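Dihydropyrimidinase (Brevibacillus agri, PDB 3SFW) catalyses the hydrolytic ring opening of dihydropyrimidines as a zinc-dependent member of the amidohydrolase family. Local coordinates at residues T370-A373 and K374-M378; T384-V387 and G388-A391. All coordinates share one frame; numbering follows the deposited sequence.

Overall arrangement
Contacts 1 and 2 show how one chain settles a helix end and a loop turn. Residues 370-378 form the last part of helix 361-376 and its C-terminal cap, the centre of this contact about 12 Å from the centre of the chain. Residues 384-391 come next along the chain, in the loop leading to strand 393-403, their contact centre about 21 Å from the centre of the chain. The centres of the two contacts are about 14 Å apart. Both are largely buried and both meet a second subunit, but contact 1 combines helical backbone bonds with apolar packing, whereas contact 2 depends on one turn bond and two bridging waters, with a solvent-exposed glycine at its bend.

Contact 1. Residues T370-A373 and K374-M378; sequences TKVA and KLFGM
Thr370 and Lys374, one helical turn apart, run side by side in the same direction. Lys374 has CG beside its own backbone N (chi1 -75°) and is extended from there on, a course that carries its chain past Thr370 O and sets CE against Thr370 CG2 at 3.7 Å. Lys371 instead bends at each torsion after the first toward a salt bridge with Asp366, and the two ammonium groups stay 5.7 Å apart, Lys371 NZ to Lys374 NZ. The Lys374 ammonium engages the ring of Phe379 in a cation-pi contact, with a weak bond to Ser14 O of the second subunit. Cutting Lys374 back to alanine is likely to leave the Phe379 ring without its cation and the Thr370 methyl uncovered. Val372 CG1 lies 4.0 Å from Phe376 CD2, and Val372 O sits at the edge of that ring, near its plane. The helix closes in a Schellman motif: Gly377 takes positive phi (74°), Met378 N reaches back to Ala373 O at 2.8 Å, and Gly377 N bonds weakly to Lys374 O. Around this turn, Val372 and Ala373 pack on strand 49-59, Leu375 on strand 311-312 and Met378 on strand 86-93.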
ATOM      1  N   THR A 370     -15.925  25.730  -6.796  1.00  9.91           N
ATOM      2  CA  THR A 370     -17.062  24.857  -7.185  1.00 11.47           C
ATOM      3  C   THR A 370     -17.170  23.601  -6.327  1.00 12.04           C
ATOM      4  O   THR A 370     -18.251  23.263  -5.806  1.00 10.10           O
ATOM      5  CB  THR A 370     -16.918  24.435  -8.646  1.00 11.76           C
ATOM      6  OG1 THR A 370     -16.662  25.591  -9.463  1.00 10.35           O
ATOM      7  CG2 THR A 370     -18.180  23.641  -9.132  1.00 12.80           C
ATOM      8  N   LYS A 371     -16.050  22.905  -6.125  1.00 10.99           N
ATOM      9  CA  LYS A 371     -16.083  21.676  -5.297  1.00  9.41           C
ATOM     10  C   LYS A 371     -16.397  22.008  -3.810  1.00 10.50           C
ATOM     11  O   LYS A 371     -16.992  21.209  -3.067  1.00  9.90           O
ATOM     12  CB  LYS A 371     -14.773  20.870  -5.453  1.00 11.27           C
ATOM     13  CG  LYS A 371     -14.879  19.404  -4.998  1.00 13.59           C
ATOM     14  CD  LYS A 371     -16.052  18.661  -5.736  1.00 13.20           C
ATOM     15  CE  LYS A 371     -16.013  18.677  -7.257  1.00 20.62           C
ATOM     16  NZ  LYS A 371     -14.682  18.227  -7.781  1.00 23.44           N
ATOM     17  N   VAL A 372     -15.999  23.194  -3.392  1.00 10.80           N
ATOM     18  CA  VAL A 372     -16.322  23.647  -2.045  1.00  9.69           C
ATOM     19  C   VAL A 372     -17.853  23.859  -1.939  1.00 11.50           C
ATOM     20  O   VAL A 372     -18.479  23.356  -1.015  1.00 10.86           O
ATOM     21  CB  VAL A 372     -15.670  25.031  -1.761  1.00  9.11           C
ATOM     22  CG1 VAL A 372     -16.093  25.541  -0.352  1.00  8.95           C
ATOM     23  CG2 VAL A 372     -14.107  24.952  -1.867  1.00  8.90           C
ATOM     24  N   ALA A 373     -18.476  24.501  -2.946  1.00  9.37           N
ATOM     25  CA  ALA A 373     -19.947  24.680  -2.883  1.00 10.24           C
ATOM     26  C   ALA A 373     -20.653  23.323  -2.846  1.00 13.53           C
ATOM     27  O   ALA A 373     -21.632  23.134  -2.139  1.00 12.00           O
ATOM     28  CB  ALA A 373     -20.457  25.499  -4.117  1.00  9.89           C
ATOM     29  N   LYS A 374     -20.158  22.387  -3.636  1.00 10.83           N
ATOM     30  CA  LYS A 374     -20.804  21.099  -3.747  1.00 11.12           C
ATOM     31  C   LYS A 374     -20.711  20.267  -2.418  1.00 10.55           C
ATOM     32  O   LYS A 374     -21.713  19.736  -1.918  1.00 11.97           O
ATOM     33  CB  LYS A 374     -20.167  20.344  -4.912  1.00 12.77           C
ATOM     34  CG  LYS A 374     -20.660  20.900  -6.275  1.00 13.35           C
ATOM     35  CD  LYS A 374     -19.852  20.330  -7.409  1.00 18.94           C
ATOM     36  CE  LYS A 374     -20.518  20.733  -8.761  1.00 22.28           C
ATOM     37  NZ  LYS A 374     -19.734  20.008  -9.794  1.00 30.50           N
ATOM     38  N   LEU A 375     -19.538  20.264  -1.798  1.00  9.43           N
ATOM     39  CA  LEU A 375     -19.353  19.480  -0.576  1.00 10.21           C
ATOM     40  C   LEU A 375     -20.104  20.127   0.585  1.00 10.70           C
ATOM     41  O   LEU A 375     -20.446  19.450   1.530  1.00 12.61           O
ATOM     42  CB  LEU A 375     -17.860  19.380  -0.209  1.00 11.00           C
ATOM     43  CG  LEU A 375     -17.121  18.396  -1.129  1.00  8.23           C
ATOM     44  CD1 LEU A 375     -15.555  18.450  -0.904  1.00  8.36           C
ATOM     45  CD2 LEU A 375     -17.672  16.979  -0.881  1.00 10.44           C
ATOM     46  N   PHE A 376     -20.269  21.456   0.533  1.00 10.04           N
ATOM     47  CA  PHE A 376     -20.890  22.198   1.646  1.00 10.17           C
ATOM     48  C   PHE A 376     -22.319  22.676   1.360  1.00 10.34           C
ATOM     49  O   PHE A 376     -22.903  23.416   2.145  1.00 11.05           O
ATOM     50  CB  PHE A 376     -19.964  23.355   2.066  1.00  8.51           C
ATOM     51  CG  PHE A 376     -18.740  22.844   2.786  1.00 10.32           C
ATOM     52  CD1 PHE A 376     -18.873  22.296   4.060  1.00 11.58           C
ATOM     53  CD2 PHE A 376     -17.507  22.746   2.133  1.00 10.28           C
ATOM     54  CE1 PHE A 376     -17.761  21.724   4.717  1.00 11.66           C
ATOM     55  CE2 PHE A 376     -16.376  22.245   2.803  1.00  8.59           C
ATOM     56  CZ  PHE A 376     -16.516  21.649   4.062  1.00 10.07           C
ATOM     57  N   GLY A 377     -22.921  22.142   0.305  1.00 10.36           N
ATOM     58  CA  GLY A 377     -24.409  22.298   0.146  1.00  8.86           C
ATOM     59  C   GLY A 377     -24.814  23.704  -0.282  1.00 10.95           C
ATOM     60  O   GLY A 377     -25.881  24.216   0.112  1.00 12.27           O
ATOM     61  N   MET A 378     -23.958  24.344  -1.084  1.00 10.30           N
ATOM     62  CA  MET A 378     -24.194  25.737  -1.525  1.00 11.12           C
ATOM     63  C   MET A 378     -24.297  25.771  -3.042  1.00 12.21           C
ATOM     64  O   MET A 378     -24.322  26.820  -3.606  1.00 14.90           O
ATOM     65  CB  MET A 378     -22.988  26.657  -1.111  1.00 12.13           C
ATOM     66  CG  MET A 378     -22.810  26.780   0.439  1.00 14.32           C
ATOM     67  SD  MET A 378     -21.113  27.304   0.936  1.00 16.39           S
ATOM     68  CE  MET A 378     -21.212  29.028   0.531  1.00 17.89           C
TER

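Contact 2. Residues T384-V387 and G388-A391; sequences TIAV and GSDA
The peptide carbonyl of Ala386 is met by Ser389 N from 33° out of its plane, in a hydrogen bond of 3.0 Å from that nitrogen to Ala386 O, while Ser389 CB comes to 3.3 Å from the same Ala386 O. In the next peptide unit, between Val387 and Gly388, Val387 O accepts a hydrogen bond from a water that also donates to Ser389 OG. This is a type II beta turn from Ala386 to Ser389, and it works as the motif usually does: Gly388 takes the third position with positive phi (91°), where a beta carbon would collide with Val387 O. With OG beside its own backbone N (chi1 -68°), Ser389 turns the hydroxyl to the Thr384 methyl CG2, 3.2 Å from OG, and hydrogen-bonds Pro380 O. That methyl is placed in the crowded position between backbone N and carbonyl carbon, which leaves Thr384 OG1 to bond Asp15 of the second subunit. Beyond the turn, a second water ties the two limbs together, donating to Thr384 O at 2.7 Å and to Asp390 O at 2.8 Å. The Asp390 carboxylate forms a salt bridge through OD2 with Lys382, and the backbones of Gly388 and Ser389 bond to Val28.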
ATOM      1  N   THR A 384     -20.187  28.814  -9.066  1.00 10.40           N
ATOM      2  CA  THR A 384     -20.009  28.754 -10.530  1.00 11.74           C
ATOM      3  C   THR A 384     -20.414  30.055 -11.234  1.00 13.86           C
ATOM      4  O   THR A 384     -20.884  31.033 -10.592  1.00 13.82           O
ATOM      5  CB  THR A 384     -20.788  27.575 -11.122  1.00 16.24           C
ATOM      6  OG1 THR A 384     -20.353  27.324 -12.487  1.00 18.50           O
ATOM      7  CG2 THR A 384     -22.312  27.843 -11.011  1.00 15.26           C
ATOM      8  N   ILE A 385     -20.207  30.078 -12.544  1.00 11.62           N
ATOM      9  CA  ILE A 385     -20.779  31.122 -13.365  1.00 12.73           C
ATOM     10  C   ILE A 385     -21.725  30.503 -14.386  1.00 12.23           C
ATOM     11  O   ILE A 385     -21.276  29.873 -15.306  1.00 15.83           O
ATOM     12  CB  ILE A 385     -19.690  31.944 -14.064  1.00 11.95           C
ATOM     13  CG1 ILE A 385     -18.846  32.706 -13.014  1.00  9.70           C
ATOM     14  CG2 ILE A 385     -20.360  32.993 -15.038  1.00 13.30           C
ATOM     15  CD1 ILE A 385     -17.695  33.486 -13.619  1.00 10.26           C
ATOM     16  N   ALA A 386     -23.020  30.590 -14.088  1.00 14.08           N
ATOM     17  CA  ALA A 386     -24.038  29.933 -14.908  1.00 14.41           C
ATOM     18  C   ALA A 386     -25.341  30.642 -14.725  1.00 12.93           C
ATOM     19  O   ALA A 386     -25.584  31.224 -13.670  1.00 14.57           O
ATOM     20  CB  ALA A 386     -24.153  28.427 -14.509  1.00 12.87           C
ATOM     21  N   VAL A 387     -26.208  30.567 -15.740  1.00 12.59           N
ATOM     22  CA  VAL A 387     -27.553  31.067 -15.583  1.00 13.79           C
ATOM     23  C   VAL A 387     -28.224  30.498 -14.348  1.00 14.72           C
ATOM     24  O   VAL A 387     -28.216  29.271 -14.113  1.00 16.21           O
ATOM     25  CB  VAL A 387     -28.406  30.781 -16.850  1.00 14.04           C
ATOM     26  CG1 VAL A 387     -29.845  31.240 -16.644  1.00 15.57           C
ATOM     27  CG2 VAL A 387     -27.801  31.553 -18.003  1.00 12.92           C
ATOM     28  N   GLY A 388     -28.809  31.399 -13.568  1.00 13.37           N
ATOM     29  CA  GLY A 388     -29.491  31.066 -12.326  1.00 14.12           C
ATOM     30  C   GLY A 388     -28.643  31.091 -11.042  1.00 13.39           C
ATOM     31  O   GLY A 388     -29.191  31.067  -9.947  1.00 17.53           O
ATOM     32  N   SER A 389     -27.331  31.172 -11.193  1.00 14.85           N
ATOM     33  CA  SER A 389     -26.408  31.265 -10.055  1.00 15.69           C
ATOM     34  C   SER A 389     -26.345  32.709  -9.546  1.00 12.62           C
ATOM     35  O   SER A 389     -26.614  33.653 -10.288  1.00 12.96           O
ATOM     36  CB  SER A 389     -25.034  30.731 -10.480  1.00 22.81           C
ATOM     37  OG  SER A 389     -25.188  29.299 -10.706  1.00 27.36           O
ATOM     38  N   ASP A 390     -26.085  32.865  -8.257  1.00 12.51           N
ATOM     39  CA  ASP A 390     -25.817  34.226  -7.722  1.00  9.83           C
ATOM     40  C   ASP A 390     -24.642  34.798  -8.515  1.00 11.82           C
ATOM     41  O   ASP A 390     -23.674  34.091  -8.830  1.00 12.73           O
ATOM     42  CB  ASP A 390     -25.428  34.140  -6.244  1.00 11.84           C
ATOM     43  CG  ASP A 390     -26.609  33.944  -5.322  1.00 16.95           C
ATOM     44  OD1 ASP A 390     -27.768  33.800  -5.808  1.00 14.71           O
ATOM     45  OD2 ASP A 390     -26.373  33.840  -4.083  1.00 14.60           O
ATOM     46  N   ALA A 391     -24.705  36.098  -8.803  1.00 10.19           N
ATOM     47  CA  ALA A 391     -23.692  36.745  -9.579  1.00 12.84           C
ATOM     48  C   ALA A 391     -22.533  37.080  -8.630  1.00 14.43           C
ATOM     49  O   ALA A 391     -22.350  38.233  -8.251  1.00 12.79           O
ATOM     50  CB  ALA A 391     -24.292  38.035 -10.194  1.00 13.13           C
TER
HETATM   51  O   HOH W   1     -22.690  32.893 -11.175  1.00 36.12           O
HETATM   52  O   HOH W   2     -26.872  27.774 -12.224  1.00 25.07           O